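PDB 4P1L: TRAP dicarboxylate transporter, DctP subunit, which binds D-glucuronate and probably delivers it to the membrane permease of a tripartite ATP-independent periplasmic (TRAP) transport system. Local coordinates for residues S25-N30 with A81-F87; L42-A46 with P59-H63; S103-I107 with M300-Y304; S225-H229 with K293-Q297. One frame throughout, in Å; residues are numbered along the deposited sequence.

Contact 1: S25-N30 with A81-F87; sequences SWRGWN and ALDFANF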
# COMPACT_ATOMS: atom_id res chain seq x y z
N SER A 25 7.33 -1.80 -26.64
CA SER A 25 6.50 -2.63 -25.76
C SER A 25 6.95 -2.68 -24.28
O SER A 25 8.05 -3.12 -23.96
CB SER A 25 6.45 -4.05 -26.30
OG SER A 25 5.51 -4.79 -25.55
N TRP A 26 6.06 -2.26 -23.38
CA TRP A 26 6.32 -2.30 -21.94
C TRP A 26 5.31 -3.23 -21.27
O TRP A 26 4.13 -3.20 -21.64
CB TRP A 26 6.13 -0.91 -21.33
CG TRP A 26 7.36 -0.07 -21.29
CD1 TRP A 26 8.54 -0.29 -21.92
CD2 TRP A 26 7.52 1.16 -20.55
NE1 TRP A 26 9.43 0.72 -21.63
CE2 TRP A 26 8.83 1.63 -20.80
CE3 TRP A 26 6.67 1.91 -19.72
CZ2 TRP A 26 9.33 2.81 -20.23
CZ3 TRP A 26 7.17 3.08 -19.16
CH2 TRP A 26 8.48 3.52 -19.41
N ARG A 27 5.74 -4.02 -20.30
CA ARG A 27 4.80 -4.78 -19.47
C ARG A 27 4.77 -4.20 -18.06
O ARG A 27 5.81 -3.92 -17.46
CB ARG A 27 5.18 -6.25 -19.35
CG ARG A 27 5.50 -6.92 -20.64
CD ARG A 27 6.59 -7.92 -20.37
NE ARG A 27 6.05 -9.23 -20.10
CZ ARG A 27 6.65 -10.15 -19.35
NH1 ARG A 27 7.81 -9.90 -18.74
NH2 ARG A 27 6.06 -11.33 -19.18
N GLY A 28 3.56 -4.06 -17.55
CA GLY A 28 3.36 -3.50 -16.23
C GLY A 28 2.55 -4.41 -15.35
O GLY A 28 1.80 -5.29 -15.82
N TRP A 29 2.68 -4.18 -14.04
CA TRP A 29 2.16 -5.09 -13.03
C TRP A 29 1.19 -4.37 -12.11
O TRP A 29 1.45 -3.25 -11.65
CB TRP A 29 3.33 -5.63 -12.21
CG TRP A 29 2.99 -6.66 -11.15
CD1 TRP A 29 3.00 -8.02 -11.30
CD2 TRP A 29 2.61 -6.41 -9.80
NE1 TRP A 29 2.65 -8.63 -10.13
CE2 TRP A 29 2.39 -7.67 -9.19
CE3 TRP A 29 2.42 -5.25 -9.04
CZ2 TRP A 29 2.00 -7.79 -7.86
CZ3 TRP A 29 2.03 -5.39 -7.71
CH2 TRP A 29 1.84 -6.65 -7.14
N ASN A 30 0.06 -5.02 -11.84
CA ASN A 30 -0.90 -4.59 -10.83
C ASN A 30 -1.42 -5.83 -10.13
O ASN A 30 -1.73 -6.82 -10.80
CB ASN A 30 -2.02 -3.82 -11.52
CG ASN A 30 -3.11 -3.41 -10.60
OD1 ASN A 30 -2.90 -3.16 -9.40
ND2 ASN A 30 -4.30 -3.21 -11.17
N ALA A 81 13.14 -6.97 -16.05
CA ALA A 81 12.32 -8.00 -16.69
C ALA A 81 10.88 -7.53 -16.85
O ALA A 81 10.21 -7.85 -17.84
CB ALA A 81 12.38 -9.30 -15.90
N LEU A 82 10.39 -6.78 -15.85
CA LEU A 82 9.15 -6.00 -15.98
C LEU A 82 9.51 -4.54 -16.11
O LEU A 82 10.51 -4.08 -15.55
CB LEU A 82 8.24 -6.19 -14.77
CG LEU A 82 7.68 -7.60 -14.54
CD1 LEU A 82 6.96 -7.63 -13.19
CD2 LEU A 82 6.74 -7.98 -15.65
N ASP A 83 8.69 -3.79 -16.84
CA ASP A 83 9.01 -2.40 -17.15
C ASP A 83 8.42 -1.36 -16.21
O ASP A 83 9.06 -0.35 -15.89
CB ASP A 83 8.58 -2.08 -18.58
CG ASP A 83 9.26 -2.97 -19.60
OD1 ASP A 83 10.48 -2.78 -19.82
OD2 ASP A 83 8.56 -3.82 -20.19
N PHE A 84 7.19 -1.58 -15.76
CA PHE A 84 6.58 -0.66 -14.82
C PHE A 84 5.62 -1.38 -13.87
O PHE A 84 5.27 -2.53 -14.09
CB PHE A 84 5.90 0.51 -15.56
CG PHE A 84 4.63 0.13 -16.33
CD1 PHE A 84 4.70 -0.51 -17.55
CD2 PHE A 84 3.38 0.48 -15.83
CE1 PHE A 84 3.56 -0.84 -18.26
CE2 PHE A 84 2.24 0.17 -16.54
CZ PHE A 84 2.32 -0.50 -17.76
N ALA A 85 5.19 -0.70 -12.81
CA ALA A 85 4.35 -1.34 -11.83
C ALA A 85 3.80 -0.33 -10.83
O ALA A 85 4.36 0.76 -10.63
CB ALA A 85 5.12 -2.41 -11.12
N ASN A 86 2.70 -0.73 -10.22
CA ASN A 86 2.11 -0.10 -9.04
C ASN A 86 2.44 -1.00 -7.86
O ASN A 86 1.93 -2.12 -7.76
CB ASN A 86 0.60 0.07 -9.30
CG ASN A 86 -0.23 0.33 -8.05
OD1 ASN A 86 -1.38 -0.09 -7.99
ND2 ASN A 86 0.33 1.03 -7.06
N PHE A 87 3.35 -0.54 -7.01
CA PHE A 87 3.68 -1.28 -5.81
C PHE A 87 3.21 -0.55 -4.56
O PHE A 87 3.39 0.66 -4.45
CB PHE A 87 5.19 -1.47 -5.68
CG PHE A 87 5.81 -2.32 -6.74
CD1 PHE A 87 5.26 -3.55 -7.07
CD2 PHE A 87 6.93 -1.89 -7.42
CE1 PHE A 87 5.82 -4.33 -8.05
CE2 PHE A 87 7.51 -2.69 -8.41
CZ PHE A 87 6.94 -3.92 -8.71
O HOH W 1 9.53 -5.37 -22.34
O HOH W 2 -0.66 -3.18 -7.63

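Contact 2: L42-A46 with P59-H63; sequences LESFA and PKVYH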
# COMPACT_ATOMS: atom_id res chain seq x y z
N LEU A 42 -3.97 2.90 -13.99
CA LEU A 42 -2.87 2.31 -14.75
C LEU A 42 -3.20 2.19 -16.23
O LEU A 42 -2.32 2.35 -17.07
CB LEU A 42 -2.51 0.93 -14.21
CG LEU A 42 -1.79 0.94 -12.85
CD1 LEU A 42 -1.68 -0.46 -12.25
CD2 LEU A 42 -0.38 1.61 -12.95
N GLU A 43 -4.45 1.86 -16.55
CA GLU A 43 -4.85 1.76 -17.96
C GLU A 43 -4.83 3.16 -18.57
O GLU A 43 -4.44 3.33 -19.73
CB GLU A 43 -6.24 1.12 -18.10
CG GLU A 43 -6.30 -0.36 -17.77
CD GLU A 43 -5.58 -1.26 -18.77
OE1 GLU A 43 -5.06 -0.73 -19.79
OE2 GLU A 43 -5.54 -2.49 -18.52
N SER A 44 -5.23 4.16 -17.79
CA SER A 44 -5.16 5.55 -18.26
C SER A 44 -3.72 5.93 -18.54
O SER A 44 -3.42 6.53 -19.57
CB SER A 44 -5.75 6.51 -17.23
OG SER A 44 -7.15 6.29 -17.10
N PHE A 45 -2.83 5.57 -17.63
CA PHE A 45 -1.40 5.82 -17.81
C PHE A 45 -0.91 5.15 -19.10
O PHE A 45 -0.24 5.76 -19.93
CB PHE A 45 -0.63 5.29 -16.60
CG PHE A 45 0.87 5.25 -16.77
CD1 PHE A 45 1.63 6.41 -16.77
CD2 PHE A 45 1.54 4.03 -16.87
CE1 PHE A 45 2.99 6.36 -16.90
CE2 PHE A 45 2.92 3.98 -16.98
CZ PHE A 45 3.64 5.14 -17.00
N ALA A 46 -1.27 3.88 -19.27
CA ALA A 46 -0.83 3.14 -20.44
C ALA A 46 -1.26 3.84 -21.73
O ALA A 46 -0.48 3.97 -22.67
CB ALA A 46 -1.37 1.71 -20.41
N PRO A 59 2.67 0.63 -23.39
CA PRO A 59 2.55 -0.19 -22.17
C PRO A 59 1.31 -1.07 -22.18
O PRO A 59 0.25 -0.71 -22.72
CB PRO A 59 2.46 0.85 -21.05
CG PRO A 59 2.97 2.15 -21.68
CD PRO A 59 2.54 2.07 -23.09
N LYS A 60 1.46 -2.25 -21.59
CA LYS A 60 0.35 -3.16 -21.40
C LYS A 60 0.32 -3.53 -19.95
O LYS A 60 1.33 -3.98 -19.40
CB LYS A 60 0.51 -4.41 -22.26
CG LYS A 60 -0.77 -5.24 -22.38
CD LYS A 60 -0.62 -6.39 -23.39
CE LYS A 60 -0.49 -5.91 -24.84
NZ LYS A 60 -0.65 -7.04 -25.84
N VAL A 61 -0.83 -3.35 -19.31
CA VAL A 61 -0.95 -3.66 -17.88
C VAL A 61 -1.45 -5.09 -17.68
O VAL A 61 -2.44 -5.49 -18.28
CB VAL A 61 -1.88 -2.68 -17.13
CG1 VAL A 61 -1.87 -2.99 -15.63
CG2 VAL A 61 -1.47 -1.25 -17.41
N TYR A 62 -0.73 -5.85 -16.87
CA TYR A 62 -1.17 -7.17 -16.45
C TYR A 62 -1.73 -7.06 -15.03
O TYR A 62 -0.99 -6.90 -14.08
CB TYR A 62 -0.02 -8.17 -16.51
CG TYR A 62 0.35 -8.54 -17.94
CD1 TYR A 62 1.13 -7.70 -18.73
CD2 TYR A 62 -0.09 -9.74 -18.50
CE1 TYR A 62 1.47 -8.08 -20.06
CE2 TYR A 62 0.24 -10.10 -19.79
CZ TYR A 62 1.02 -9.28 -20.56
OH TYR A 62 1.32 -9.67 -21.86
N HIS A 63 -3.04 -7.16 -14.91
CA HIS A 63 -3.70 -7.09 -13.63
C HIS A 63 -3.77 -8.45 -12.94
O HIS A 63 -3.31 -9.46 -13.49
CB HIS A 63 -5.12 -6.56 -13.83
CG HIS A 63 -5.19 -5.28 -14.57
ND1 HIS A 63 -5.14 -4.06 -13.92
CD2 HIS A 63 -5.30 -5.00 -15.89
CE1 HIS A 63 -5.20 -3.09 -14.81
NE2 HIS A 63 -5.32 -3.63 -16.01
O HOH W 3 -2.88 -2.05 -20.77
O HOH W 4 -4.55 -4.36 -19.88

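Contact 3: S103-I107 with M300-Y304; sequences SLPFI and MQPIY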
# COMPACT_ATOMS: atom_id res chain seq x y z
N SER A 103 5.99 2.21 6.95
CA SER A 103 5.29 1.09 7.61
C SER A 103 5.29 1.23 9.11
O SER A 103 4.82 0.34 9.81
CB SER A 103 5.93 -0.23 7.20
OG SER A 103 5.61 -0.53 5.87
N LEU A 104 5.80 2.34 9.63
CA LEU A 104 5.62 2.58 11.05
C LEU A 104 4.15 2.89 11.32
O LEU A 104 3.58 3.78 10.68
CB LEU A 104 6.56 3.71 11.54
CG LEU A 104 8.07 3.40 11.55
CD1 LEU A 104 8.93 4.67 11.68
CD2 LEU A 104 8.41 2.42 12.71
N PRO A 105 3.51 2.13 12.23
CA PRO A 105 2.08 2.32 12.48
C PRO A 105 1.76 3.74 12.94
O PRO A 105 2.49 4.31 13.76
CB PRO A 105 1.76 1.28 13.56
CG PRO A 105 2.80 0.20 13.35
CD PRO A 105 4.05 0.97 12.96
N PHE A 106 0.69 4.30 12.40
CA PHE A 106 0.24 5.65 12.79
C PHE A 106 1.21 6.79 12.46
O PHE A 106 1.08 7.89 12.99
CB PHE A 106 -0.12 5.68 14.30
CG PHE A 106 -1.17 4.67 14.69
CD1 PHE A 106 -2.52 4.94 14.46
CD2 PHE A 106 -0.82 3.44 15.25
CE1 PHE A 106 -3.48 4.02 14.80
CE2 PHE A 106 -1.80 2.53 15.60
CZ PHE A 106 -3.11 2.80 15.36
N ILE A 107 2.16 6.58 11.57
CA ILE A 107 3.09 7.67 11.29
C ILE A 107 2.38 8.84 10.60
O ILE A 107 2.74 9.99 10.81
CB ILE A 107 4.34 7.21 10.50
CG1 ILE A 107 5.38 8.33 10.59
CG2 ILE A 107 3.99 6.79 9.07
CD1 ILE A 107 6.74 7.90 10.18
N MSE A 300 2.61 1.31 20.20
CA MSE A 300 3.58 1.19 19.12
C MSE A 300 4.96 1.77 19.44
O MSE A 300 5.91 1.59 18.66
CB MSE A 300 3.05 1.85 17.84
CG MSE A 300 1.65 1.42 17.46
SE MSE A 300 1.57 -0.50 16.93
CE MSE A 300 1.01 -1.31 18.57
N GLN A 301 5.09 2.44 20.57
CA GLN A 301 6.35 3.11 20.92
C GLN A 301 7.62 2.25 20.78
O GLN A 301 8.63 2.71 20.24
CB GLN A 301 6.27 3.69 22.35
CG GLN A 301 7.42 4.64 22.68
CD GLN A 301 7.40 5.88 21.81
OE1 GLN A 301 6.40 6.60 21.75
NE2 GLN A 301 8.50 6.13 21.11
N PRO A 302 7.57 0.99 21.25
CA PRO A 302 8.78 0.15 21.15
C PRO A 302 9.19 -0.07 19.71
O PRO A 302 10.38 -0.25 19.44
CB PRO A 302 8.34 -1.18 21.78
CG PRO A 302 7.21 -0.82 22.68
CD PRO A 302 6.49 0.31 22.00
N ILE A 303 8.22 -0.08 18.80
CA ILE A 303 8.50 -0.25 17.38
C ILE A 303 9.31 0.94 16.86
O ILE A 303 10.32 0.79 16.15
CB ILE A 303 7.19 -0.46 16.58
CG1 ILE A 303 6.48 -1.72 17.10
CG2 ILE A 303 7.49 -0.62 15.13
CD1 ILE A 303 5.15 -2.04 16.39
N TYR A 304 8.89 2.14 17.24
CA TYR A 304 9.58 3.34 16.81
C TYR A 304 10.98 3.40 17.44
O TYR A 304 11.95 3.71 16.76
CB TYR A 304 8.78 4.59 17.20
CG TYR A 304 7.63 4.95 16.27
CD1 TYR A 304 6.44 4.23 16.26
CD2 TYR A 304 7.72 6.05 15.43
CE1 TYR A 304 5.38 4.60 15.42
CE2 TYR A 304 6.68 6.42 14.59
CZ TYR A 304 5.53 5.69 14.58
OH TYR A 304 4.49 6.09 13.77

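Contact 4: S225-H229 with K293-Q297; sequences SLTEH and KSAFQ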
# COMPACT_ATOMS: atom_id res chain seq x y z
N SER A 225 -13.05 -3.27 12.25
CA SER A 225 -12.86 -2.33 13.37
C SER A 225 -11.83 -1.29 12.95
O SER A 225 -10.72 -1.65 12.56
CB SER A 225 -12.39 -3.08 14.59
OG SER A 225 -13.31 -4.09 15.03
N LEU A 226 -12.19 -0.01 13.07
CA LEU A 226 -11.45 1.08 12.44
C LEU A 226 -10.21 1.52 13.21
O LEU A 226 -10.07 2.69 13.66
CB LEU A 226 -12.41 2.25 12.17
CG LEU A 226 -13.40 1.98 11.03
CD1 LEU A 226 -14.61 2.91 11.07
CD2 LEU A 226 -12.69 2.14 9.70
N THR A 227 -9.27 0.60 13.35
CA THR A 227 -7.96 0.92 13.88
C THR A 227 -7.16 1.94 13.04
O THR A 227 -6.40 2.70 13.62
CB THR A 227 -7.14 -0.35 14.07
OG1 THR A 227 -7.21 -1.14 12.86
CG2 THR A 227 -7.65 -1.16 15.27
N GLU A 228 -7.29 1.92 11.70
CA GLU A 228 -6.67 2.88 10.81
C GLU A 228 -5.18 3.03 11.15
O GLU A 228 -4.63 4.13 11.24
CB GLU A 228 -7.44 4.22 10.83
CG GLU A 228 -8.89 4.01 10.41
CD GLU A 228 -9.75 5.24 10.42
OE1 GLU A 228 -10.63 5.37 9.54
OE2 GLU A 228 -9.60 6.06 11.33
N HIS A 229 -4.54 1.86 11.29
CA HIS A 229 -3.20 1.73 11.86
C HIS A 229 -2.03 1.95 10.90
O HIS A 229 -0.92 2.19 11.36
CB HIS A 229 -3.08 0.37 12.54
CG HIS A 229 -3.48 -0.79 11.68
ND1 HIS A 229 -4.63 -1.52 11.89
CD2 HIS A 229 -2.88 -1.34 10.60
CE1 HIS A 229 -4.73 -2.45 10.97
NE2 HIS A 229 -3.67 -2.37 10.17
N LYS A 293 -8.12 5.36 19.32
CA LYS A 293 -7.01 5.03 18.44
C LYS A 293 -5.68 5.36 19.11
O LYS A 293 -4.66 4.68 18.90
CB LYS A 293 -7.16 5.76 17.09
CG LYS A 293 -8.14 5.08 16.13
CD LYS A 293 -8.49 5.98 14.91
CE LYS A 293 -7.25 6.33 14.08
NZ LYS A 293 -7.60 7.18 12.86
N SER A 294 -5.68 6.37 19.97
CA SER A 294 -4.45 6.74 20.66
C SER A 294 -3.94 5.61 21.59
O SER A 294 -2.73 5.51 21.86
CB SER A 294 -4.62 8.06 21.39
OG SER A 294 -5.18 7.84 22.66
N ALA A 295 -4.84 4.75 22.05
CA ALA A 295 -4.43 3.62 22.90
C ALA A 295 -3.65 2.58 22.09
O ALA A 295 -2.73 1.93 22.59
CB ALA A 295 -5.63 2.97 23.61
N PHE A 296 -4.02 2.43 20.82
CA PHE A 296 -3.31 1.53 19.94
C PHE A 296 -1.97 2.13 19.59
O PHE A 296 -0.95 1.46 19.63
CB PHE A 296 -4.09 1.31 18.65
CG PHE A 296 -5.23 0.34 18.80
CD1 PHE A 296 -6.47 0.79 19.25
CD2 PHE A 296 -5.07 -0.98 18.48
CE1 PHE A 296 -7.52 -0.09 19.39
CE2 PHE A 296 -6.12 -1.85 18.61
CZ PHE A 296 -7.34 -1.40 19.09
N GLN A 297 -1.99 3.42 19.27
CA GLN A 297 -0.77 4.12 18.91
C GLN A 297 0.24 4.11 20.05
O GLN A 297 1.44 3.94 19.81
CB GLN A 297 -1.12 5.55 18.53
CG GLN A 297 0.08 6.41 18.14
CD GLN A 297 -0.35 7.75 17.54
OE1 GLN A 297 -1.52 8.14 17.64
NE2 GLN A 297 0.60 8.46 16.93
O HOH W 5 -5.43 6.76 11.27

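Contact 1: S25-N30 with A81-F87
The ring of Phe84 lies over Gly28 CA, which is 3.4 Å from the ring centroid and close to the ring normal, in a CH-pi contact. This belongs to the tight part of the contact. Phe84 has CG between its backbone N and carbonyl carbon (chi1 70°), which folds the ring back over the neighbouring strand. With no side chain on Gly28, the ring can lie directly over its CA. The two strands are parallel neighbours in the five-stranded sheet of one lobe of this solute-binding protein. Arg27 O accepts from both Asp83 N and Phe84 N. Asn86 N reaches Trp29 O at 3.2 Å in a nearly straight bond, whereas the bond from Trp29 N to Phe84 O is weak. On the other face of the sheet, Trp29 CB packs on Ala85 CB and Trp29 CE3 comes 3.7 Å from Phe87 CE1. The Trp29 indole N is bonded to Gly68 O. Asn86 is held by Asn38 and by Glu234, a glucuronate-binding residue. Asp83 CB sits close over the five-membered ring of the buried Trp26, and Asp83 OD2 takes the N-H of Arg27 N at 2.8 Å through the anti lone pair.

The looser, open side is formed by Ser25, Ala81 and the Arg27 guanidinium. Arg27 NH1 makes a longer bond of 3.3 Å to Ala81 O, in the guanidinium plane but above the carbonyl plane. Each end has a bridging water, one between Ser25 O and Asp83 OD2, the other between Asn30 OD1 and Asn86 O. Asp83 OD1 bonds to Ser242 OG. With both oxygens engaged, the carboxylate is probably fixed in rotation and extends the strand pairing by one side-chain bond.

Contact 2: L42-A46 with P59-H63
This is a helix-on-sheet contact: Leu42, Glu43 and Ala46 of helix 37-52 pack on Pro59, Val61 and His63, at and just beyond strand 59-62. The strand is at the margin of the five-stranded sheet. The helix segment runs nearly antiparallel to it, at 164°, with the axes 8.1 Å apart.

The apolar part is small and close. Ala46 CB lies 4.0 Å from Pro59 CB, and the proline ring also leans on the Ala46 carbonyl through CD. Val61 turns CG2 toward the helix, where it meets Leu42 CB at 4.0 Å and Ala46 CB slightly farther off. Leu42 also touches Leu236 and Asn86, and Val61 touches Phe84, so the packing continues under the helix onto the inner strands.

Strand 26-29, helix 37-52 and strand 59-62 form a beta-alpha-beta unit with parallel strands, and this contact is the crossover helix lying on the second strand.

The polar part lies along one flank. Glu43 bends at chi2 (-69°), which brings its carboxylate back to His63. His63 NE2 donates to Glu43 OE2 at 2.8 Å, almost straight and in the imidazole plane. The carboxylate is met on its anti side, with the donor 28° out of its plane. Water also joins the carboxylate to the strand backbone. One molecule accepts from Val61 N, 2.8 Å away, and donates to Glu43 OE1. A second donates to Val61 O; its very short approach to Glu43 OE2 is doubtful. At the far side of the imidazole, His63 ND1 is bonded to Asn30 ND2, so the ring is held at both nitrogens and probably cannot flip freely.

Contact 3: S103-I107 with M300-Y304
Tyr304 has CG anti to its carbonyl carbon (chi1 -80°), which sends the phenol off the helix and into the loop 103-107. Met300, a selenomethionine here, has the same first rotamer (chi1 -50°) and bends again further out, laying its SE against Pro105.

The phenol makes the polar link. Tyr304 OH donates to Pro105 O at 2.7 Å, with the hydroxyl above the carbonyl plane. The hydroxyl also lies against Ile107, with Tyr304 OH 3.5 Å from Ile107 CB. Leu104 CB sits over one face of the Tyr304 ring, 4.2 Å from its centroid, in a CH-pi contact. Residues Leu104 to Ile107 form a type II beta turn, and Pro105 O belongs to its central peptide. The tyrosine therefore reaches from the start of helix 301-310 to grip the turn by that peptide.

Around this bond the packing is apolar. Met300 SE lies 3.8 Å from Pro105 CB and equally near Pro105 CG. Met300 CG meets the edge of the Phe106 ring at CD2, 3.9 Å away. Leu104 and Ile303 lie alongside, pointing opposite ways, with Leu104 CD2 4.0 Å from Ile303 CG2. A phenylalanine in place of Tyr304 would probably leave Pro105 O without its hydroxyl donor and the turn less firmly tied to the helix. Beyond the two segments, Leu104 also packs on Val318, and Tyr304 touches Gln322 of helix 315-323.

Contact 4: S225-H229 with K293-Q297
Thr227 and Glu228 meet Phe296 and Lys293 where the short helix 293-298 packs beside strand 223-230, an inner strand of the four-stranded mixed sheet. The two segments cross at -46°, with their axes 9.1 Å apart. The strand is kinked here, with an inverse gamma turn centred on Leu226.

The charged interaction is a salt bridge. Lys293 NZ lies 2.8 Å from Glu228 OE2, on the anti side of the carboxylate and 21° out of its plane. Glu228 is extended beyond CG, while the lysine chain bends once, at chi3 (60°), to bring its ammonium up to the carboxylate. On the way its methylenes pass the backbone carbonyls, with Lys293 CE 3.8 Å from Thr227 O. An alanine at Lys293 would probably leave the Glu228 carboxylate without its countercharge and uncover the carbonyls of Leu226 and Thr227.

A water adds a second link: it accepts from Lys293 NZ and donates to Glu228 O, each at 2.7 Å.

The apolar interaction is a CH-pi contact. Thr227 CG2 stands over one face of the Phe296 ring, 4.0 Å from its centroid. Phe296 is also touched by Phe106 and Met181. The hydroxyl of Thr227 faces other partners, bonding to Leu148 N of the adjacent strand 146-150 and sharing a hydrogen bond of 2.8 Å between Thr227 OG1 and His229 ND1.

How the contacts relate
The four contacts fall into two groups on opposite sides of the chain's centre. Contacts 1 and 2 are 8 Å apart between centres and share a sheet: Gly28 O meets Tyr62 N at 2.8 Å, and Phe84 packs on Pro59. Contacts 3 and 4 are 12 Å apart between centres and join where Phe106 N lies 2.9 Å from His229 O. Between the groups, contacts 1 and 3 approach to about 11 Å between nearest atoms. The Trp29 side chain of contact 1 is about 6 Å from the bound glucuronate, that of Leu42 in contact 2 about 10 Å. The side chain of Glu228 in contact 4 is about 13 Å from the sugar.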